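Local coordinates for nigerythrin (Desulfovibrio vulgaris subsp. vulgaris, PDB 1YUZ), which shows NADH peroxidase activity in vitro and, as a rubrerythrin-type homodimer, joins a diiron four-helix bundle to a rubredoxin-like iron centre, at residues 45-59 and 97-111. Sequence-based numbering, arbitrary orientation.
Sequences AKYTAFAKAAREQGY and AAPSAYSCDLNLISG
Phe-50 and Asn-107 stack where helices 29-56 and 104-132 of the ferritin-like four-helix bundle lie side by side; the segments 45-56 and 104-111 run nearly antiparallel (158°). Asn-107 CB sits over the Phe-50 ring centre, 3.5 Å from the centroid, and its amide lies almost flat on the same face, the two planes 6° apart. A good bond and a weak one to Tyr-102, plus a water, hold that amide: Asn-107 OD1 accepts Tyr-102 N at 2.9 Å on a lone pair, while ND2 reaches Tyr-102 O weakly and also donates to the water, held by Phe-50 O. Lys-46 CG lies over the opposite face of the ring, toward the rim, set anti to the backbone N by chi1 (-170°); the chain then bends at chi3, bringing Lys-46 NZ to Ser-110 OG at 3.2 Å. Along the incoming loop, Pro-99 CG rests on Lys-46 CA, and Ala-101 CB presses tightly on Ala-53 CB. Beyond the C-terminal end of helix 29-56, whose Schellman turn passes through Gly-58, Tyr-59 lies obliquely beside Cys-104, SG 4.2 Å from the ring centroid; its hydroxyl bonds to Thr-14 of the second subunit. Toward the bundle interior, Tyr-47 OH hydrogen-bonds the iron ligand Glu-115. Gln-57 spans the approach to helix 104-132 and its first residue: NE2 donates to Tyr-102 O from above the carbonyl plane, and Gln-57 OE1 accepts Cys-104 N at 2.9 Å.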
loop_
_atom_site.group_PDB
_atom_site.type_symbol
_atom_site.label_atom_id
_atom_site.label_comp_id
_atom_site.label_asym_id
_atom_site.label_seq_id
_atom_site.Cartn_x
_atom_site.Cartn_y
_atom_site.Cartn_z
ATOM N N ALA B 45 -10.820 -9.233 13.809
ATOM C CA ALA B 45 -10.384 -10.574 14.170
ATOM C C ALA B 45 -9.073 -10.907 13.466
ATOM O O ALA B 45 -8.176 -11.511 14.050
ATOM C CB ALA B 45 -11.457 -11.589 13.799
ATOM N N LYS B 46 -8.956 -10.504 12.209
ATOM C CA LYS B 46 -7.744 -10.776 11.454
ATOM C C LYS B 46 -6.531 -10.054 12.035
ATOM O O LYS B 46 -5.484 -10.660 12.254
ATOM C CB LYS B 46 -7.928 -10.372 9.990
ATOM C CG LYS B 46 -6.788 -10.843 9.111
ATOM C CD LYS B 46 -7.046 -10.601 7.637
ATOM C CE LYS B 46 -6.898 -9.140 7.270
ATOM N NZ LYS B 46 -6.941 -8.966 5.789
ATOM N N TYR B 47 -6.673 -8.759 12.292
ATOM C CA TYR B 47 -5.574 -7.974 12.832
ATOM C C TYR B 47 -5.184 -8.417 14.227
ATOM O O TYR B 47 -4.013 -8.347 14.605
ATOM C CB TYR B 47 -5.951 -6.499 12.821
ATOM C CG TYR B 47 -6.113 -5.957 11.420
ATOM C CD1 TYR B 47 -6.740 -4.736 11.195
ATOM C CD2 TYR B 47 -5.632 -6.668 10.314
ATOM C CE1 TYR B 47 -6.887 -4.234 9.906
ATOM C CE2 TYR B 47 -5.773 -6.175 9.021
ATOM C CZ TYR B 47 -6.400 -4.958 8.828
ATOM O OH TYR B 47 -6.546 -4.461 7.555
ATOM N N THR B 48 -6.164 -8.874 14.994
ATOM C CA THR B 48 -5.899 -9.354 16.339
ATOM C C THR B 48 -5.058 -10.629 16.237
ATOM O O THR B 48 -4.099 -10.814 16.990
ATOM C CB THR B 48 -7.217 -9.630 17.077
ATOM O OG1 THR B 48 -7.917 -8.392 17.247
ATOM C CG2 THR B 48 -6.959 -10.255 18.444
ATOM N N ALA B 49 -5.402 -11.498 15.292
ATOM C CA ALA B 49 -4.638 -12.725 15.102
ATOM C C ALA B 49 -3.243 -12.372 14.571
ATOM O O ALA B 49 -2.242 -12.952 14.993
ATOM C CB ALA B 49 -5.357 -13.649 14.129
ATOM N N PHE B 50 -3.178 -11.418 13.646
ATOM C CA PHE B 50 -1.896 -10.998 13.087
ATOM C C PHE B 50 -0.984 -10.423 14.174
ATOM O O PHE B 50 0.226 -10.647 14.163
ATOM C CB PHE B 50 -2.105 -9.941 12.000
ATOM C CG PHE B 50 -2.642 -10.482 10.698
ATOM C CD1 PHE B 50 -2.889 -9.616 9.640
ATOM C CD2 PHE B 50 -2.879 -11.844 10.514
ATOM C CE1 PHE B 50 -3.359 -10.089 8.418
ATOM C CE2 PHE B 50 -3.350 -12.324 9.288
ATOM C CZ PHE B 50 -3.590 -11.443 8.242
ATOM N N ALA B 51 -1.565 -9.678 15.111
ATOM C CA ALA B 51 -0.791 -9.082 16.198
ATOM C C ALA B 51 -0.187 -10.164 17.083
ATOM O O ALA B 51 0.991 -10.111 17.431
ATOM C CB ALA B 51 -1.675 -8.168 17.032
ATOM N N LYS B 52 -0.999 -11.149 17.443
ATOM C CA LYS B 52 -0.527 -12.228 18.295
ATOM C C LYS B 52 0.609 -12.978 17.608
ATOM O O LYS B 52 1.610 -13.318 18.240
ATOM C CB LYS B 52 -1.681 -13.178 18.613
ATOM C CG LYS B 52 -1.313 -14.321 19.545
ATOM C CD LYS B 52 -2.559 -15.050 20.022
ATOM C CE LYS B 52 -2.211 -16.290 20.827
ATOM N NZ LYS B 52 -1.567 -17.327 19.975
ATOM N N ALA B 53 0.460 -13.221 16.311
ATOM C CA ALA B 53 1.489 -13.922 15.552
ATOM C C ALA B 53 2.761 -13.082 15.459
ATOM O O ALA B 53 3.867 -13.602 15.597
ATOM C CB ALA B 53 0.975 -14.255 14.155
ATOM N N ALA B 54 2.604 -11.780 15.232
ATOM C CA ALA B 54 3.753 -10.886 15.126
ATOM C C ALA B 54 4.591 -10.928 16.402
ATOM O O ALA B 54 5.820 -10.981 16.343
ATOM C CB ALA B 54 3.289 -9.460 14.850
ATOM N N ARG B 55 3.929 -10.902 17.554
ATOM C CA ARG B 55 4.648 -10.950 18.821
ATOM C C ARG B 55 5.414 -12.259 18.955
ATOM O O ARG B 55 6.568 -12.269 19.384
ATOM C CB ARG B 55 3.681 -10.777 19.998
ATOM C CG ARG B 55 3.210 -9.343 20.173
ATOM C CD ARG B 55 2.253 -9.169 21.341
ATOM N NE ARG B 55 1.826 -7.777 21.462
ATOM C CZ ARG B 55 2.602 -6.785 21.890
ATOM N NH1 ARG B 55 3.857 -7.021 22.253
ATOM N NH2 ARG B 55 2.127 -5.548 21.938
ATOM N N GLU B 56 4.778 -13.364 18.587
ATOM C CA GLU B 56 5.433 -14.663 18.676
ATOM C C GLU B 56 6.633 -14.706 17.737
ATOM O O GLU B 56 7.651 -15.328 18.040
ATOM C CB GLU B 56 4.459 -15.777 18.291
ATOM C CG GLU B 56 3.170 -15.788 19.084
ATOM C CD GLU B 56 2.221 -16.872 18.617
ATOM O OE1 GLU B 56 1.985 -16.962 17.394
ATOM O OE2 GLU B 56 1.709 -17.630 19.468
ATOM N N GLN B 57 6.509 -14.030 16.599
ATOM C CA GLN B 57 7.571 -14.020 15.603
ATOM C C GLN B 57 8.680 -13.011 15.893
ATOM O O GLN B 57 9.627 -12.885 15.118
ATOM C CB GLN B 57 6.975 -13.772 14.217
ATOM C CG GLN B 57 6.125 -14.932 13.711
ATOM C CD GLN B 57 5.493 -14.659 12.356
ATOM O OE1 GLN B 57 6.146 -14.152 11.445
ATOM N NE2 GLN B 57 4.221 -15.013 12.214
ATOM N N GLY B 58 8.562 -12.293 17.006
ATOM C CA GLY B 58 9.585 -11.330 17.371
ATOM C C GLY B 58 9.450 -9.937 16.788
ATOM O O GLY B 58 10.402 -9.157 16.831
ATOM N N TYR B 59 8.282 -9.617 16.241
ATOM C CA TYR B 59 8.051 -8.294 15.666
ATOM C C TYR B 59 7.120 -7.519 16.593
ATOM O O TYR B 59 5.935 -7.359 16.296
ATOM C CB TYR B 59 7.399 -8.411 14.287
ATOM C CG TYR B 59 8.192 -9.189 13.258
ATOM C CD1 TYR B 59 7.855 -10.505 12.937
ATOM C CD2 TYR B 59 9.236 -8.590 12.557
ATOM C CE1 TYR B 59 8.532 -11.199 11.933
ATOM C CE2 TYR B 59 9.920 -9.273 11.557
ATOM C CZ TYR B 59 9.560 -10.573 11.246
ATOM O OH TYR B 59 10.199 -11.235 10.222
ATOM N N ALA B 97 -15.208 -15.864 13.879
ATOM C CA ALA B 97 -14.120 -16.694 14.362
ATOM C C ALA B 97 -12.818 -16.048 13.921
ATOM O O ALA B 97 -12.804 -15.213 13.014
ATOM C CB ALA B 97 -14.233 -18.094 13.783
ATOM N N ALA B 98 -11.726 -16.427 14.569
ATOM C CA ALA B 98 -10.424 -15.884 14.229
ATOM C C ALA B 98 -9.827 -16.659 13.059
ATOM O O ALA B 98 -9.918 -17.888 13.000
ATOM C CB ALA B 98 -9.502 -15.961 15.431
ATOM N N PRO B 99 -9.220 -15.945 12.099
ATOM C CA PRO B 99 -8.603 -16.579 10.932
ATOM C C PRO B 99 -7.165 -16.946 11.273
ATOM O O PRO B 99 -6.670 -16.598 12.344
ATOM C CB PRO B 99 -8.669 -15.479 9.885
ATOM C CG PRO B 99 -8.368 -14.259 10.714
ATOM C CD PRO B 99 -9.213 -14.476 11.963
ATOM N N SER B 100 -6.500 -17.651 10.366
ATOM C CA SER B 100 -5.109 -18.023 10.576
ATOM C C SER B 100 -4.205 -16.832 10.301
ATOM O O SER B 100 -4.523 -15.966 9.485
ATOM C CB SER B 100 -4.700 -19.159 9.635
ATOM O OG SER B 100 -5.059 -20.421 10.153
ATOM N N ALA B 101 -3.080 -16.799 11.000
ATOM C CA ALA B 101 -2.082 -15.756 10.820
ATOM C C ALA B 101 -0.875 -16.489 10.253
ATOM O O ALA B 101 -0.512 -17.555 10.745
ATOM C CB ALA B 101 -1.729 -15.124 12.154
ATOM N N TYR B 102 -0.262 -15.938 9.213
ATOM C CA TYR B 102 0.899 -16.583 8.619
ATOM C C TYR B 102 2.151 -15.776 8.932
ATOM O O TYR B 102 2.217 -15.127 9.973
ATOM C CB TYR B 102 0.690 -16.730 7.111
ATOM C CG TYR B 102 -0.586 -17.473 6.783
ATOM C CD1 TYR B 102 -1.788 -16.792 6.607
ATOM C CD2 TYR B 102 -0.602 -18.864 6.702
ATOM C CE1 TYR B 102 -2.976 -17.479 6.358
ATOM C CE2 TYR B 102 -1.782 -19.559 6.456
ATOM C CZ TYR B 102 -2.963 -18.860 6.284
ATOM O OH TYR B 102 -4.131 -19.544 6.044
ATOM N N SER B 103 3.151 -15.825 8.059
ATOM C CA SER B 103 4.368 -15.063 8.305
ATOM C C SER B 103 4.012 -13.587 8.369
ATOM O O SER B 103 3.132 -13.116 7.645
ATOM C CB SER B 103 5.398 -15.322 7.210
ATOM O OG SER B 103 5.872 -16.653 7.301
ATOM N N CYS B 104 4.704 -12.861 9.236
ATOM C CA CYS B 104 4.431 -11.449 9.440
ATOM C C CYS B 104 4.399 -10.606 8.173
ATOM O O CYS B 104 3.499 -9.782 8.003
ATOM C CB CYS B 104 5.441 -10.865 10.425
ATOM S SG CYS B 104 4.961 -9.255 11.055
ATOM N N ASP B 105 5.367 -10.803 7.285
ATOM C CA ASP B 105 5.396 -10.016 6.060
ATOM C C ASP B 105 4.144 -10.250 5.224
ATOM O O ASP B 105 3.544 -9.301 4.724
ATOM C CB ASP B 105 6.682 -10.300 5.253
ATOM C CG ASP B 105 6.775 -11.729 4.737
ATOM O OD1 ASP B 105 6.393 -12.675 5.460
ATOM O OD2 ASP B 105 7.268 -11.905 3.598
ATOM N N LEU B 106 3.723 -11.503 5.101
ATOM C CA LEU B 106 2.526 -11.812 4.333
ATOM C C LEU B 106 1.276 -11.270 5.021
ATOM O O LEU B 106 0.313 -10.891 4.354
ATOM C CB LEU B 106 2.408 -13.322 4.113
ATOM C CG LEU B 106 3.474 -13.901 3.179
ATOM C CD1 LEU B 106 3.280 -15.398 3.056
ATOM C CD2 LEU B 106 3.386 -13.239 1.817
ATOM N N ASN B 107 1.287 -11.219 6.350
ATOM C CA ASN B 107 0.136 -10.682 7.066
ATOM C C ASN B 107 0.034 -9.185 6.788
ATOM O O ASN B 107 -1.062 -8.653 6.625
ATOM C CB ASN B 107 0.253 -10.930 8.570
ATOM C CG ASN B 107 0.224 -12.403 8.921
ATOM O OD1 ASN B 107 -0.254 -13.228 8.142
ATOM N ND2 ASN B 107 0.721 -12.738 10.102
ATOM N N LEU B 108 1.178 -8.506 6.735
ATOM C CA LEU B 108 1.183 -7.080 6.437
ATOM C C LEU B 108 0.640 -6.855 5.029
ATOM O O LEU B 108 -0.084 -5.898 4.789
ATOM C CB LEU B 108 2.598 -6.511 6.548
ATOM C CG LEU B 108 3.117 -6.289 7.970
ATOM C CD1 LEU B 108 4.609 -6.006 7.928
ATOM C CD2 LEU B 108 2.373 -5.135 8.617
ATOM N N ILE B 109 0.990 -7.738 4.097
ATOM C CA ILE B 109 0.501 -7.618 2.725
ATOM C C ILE B 109 -1.008 -7.890 2.690
ATOM O O ILE B 109 -1.756 -7.187 2.012
ATOM C CB ILE B 109 1.242 -8.599 1.779
ATOM C CG1 ILE B 109 2.703 -8.158 1.615
ATOM C CG2 ILE B 109 0.531 -8.669 0.431
ATOM C CD1 ILE B 109 2.884 -6.798 0.940
ATOM N N SER B 110 -1.454 -8.906 3.423
ATOM C CA SER B 110 -2.877 -9.219 3.484
ATOM C C SER B 110 -3.612 -8.006 4.048
ATOM O O SER B 110 -4.670 -7.616 3.555
ATOM C CB SER B 110 -3.106 -10.434 4.385
ATOM O OG SER B 110 -4.488 -10.693 4.555
ATOM N N GLY B 111 -3.043 -7.409 5.088
ATOM C CA GLY B 111 -3.652 -6.236 5.679
ATOM C C GLY B 111 -3.715 -5.095 4.680
ATOM O O GLY B 111 -4.763 -4.478 4.501
HETATM O O HOH W 1 1.940 -11.045 11.988
HETATM O O HOH W 2 8.187 -12.178 8.123
#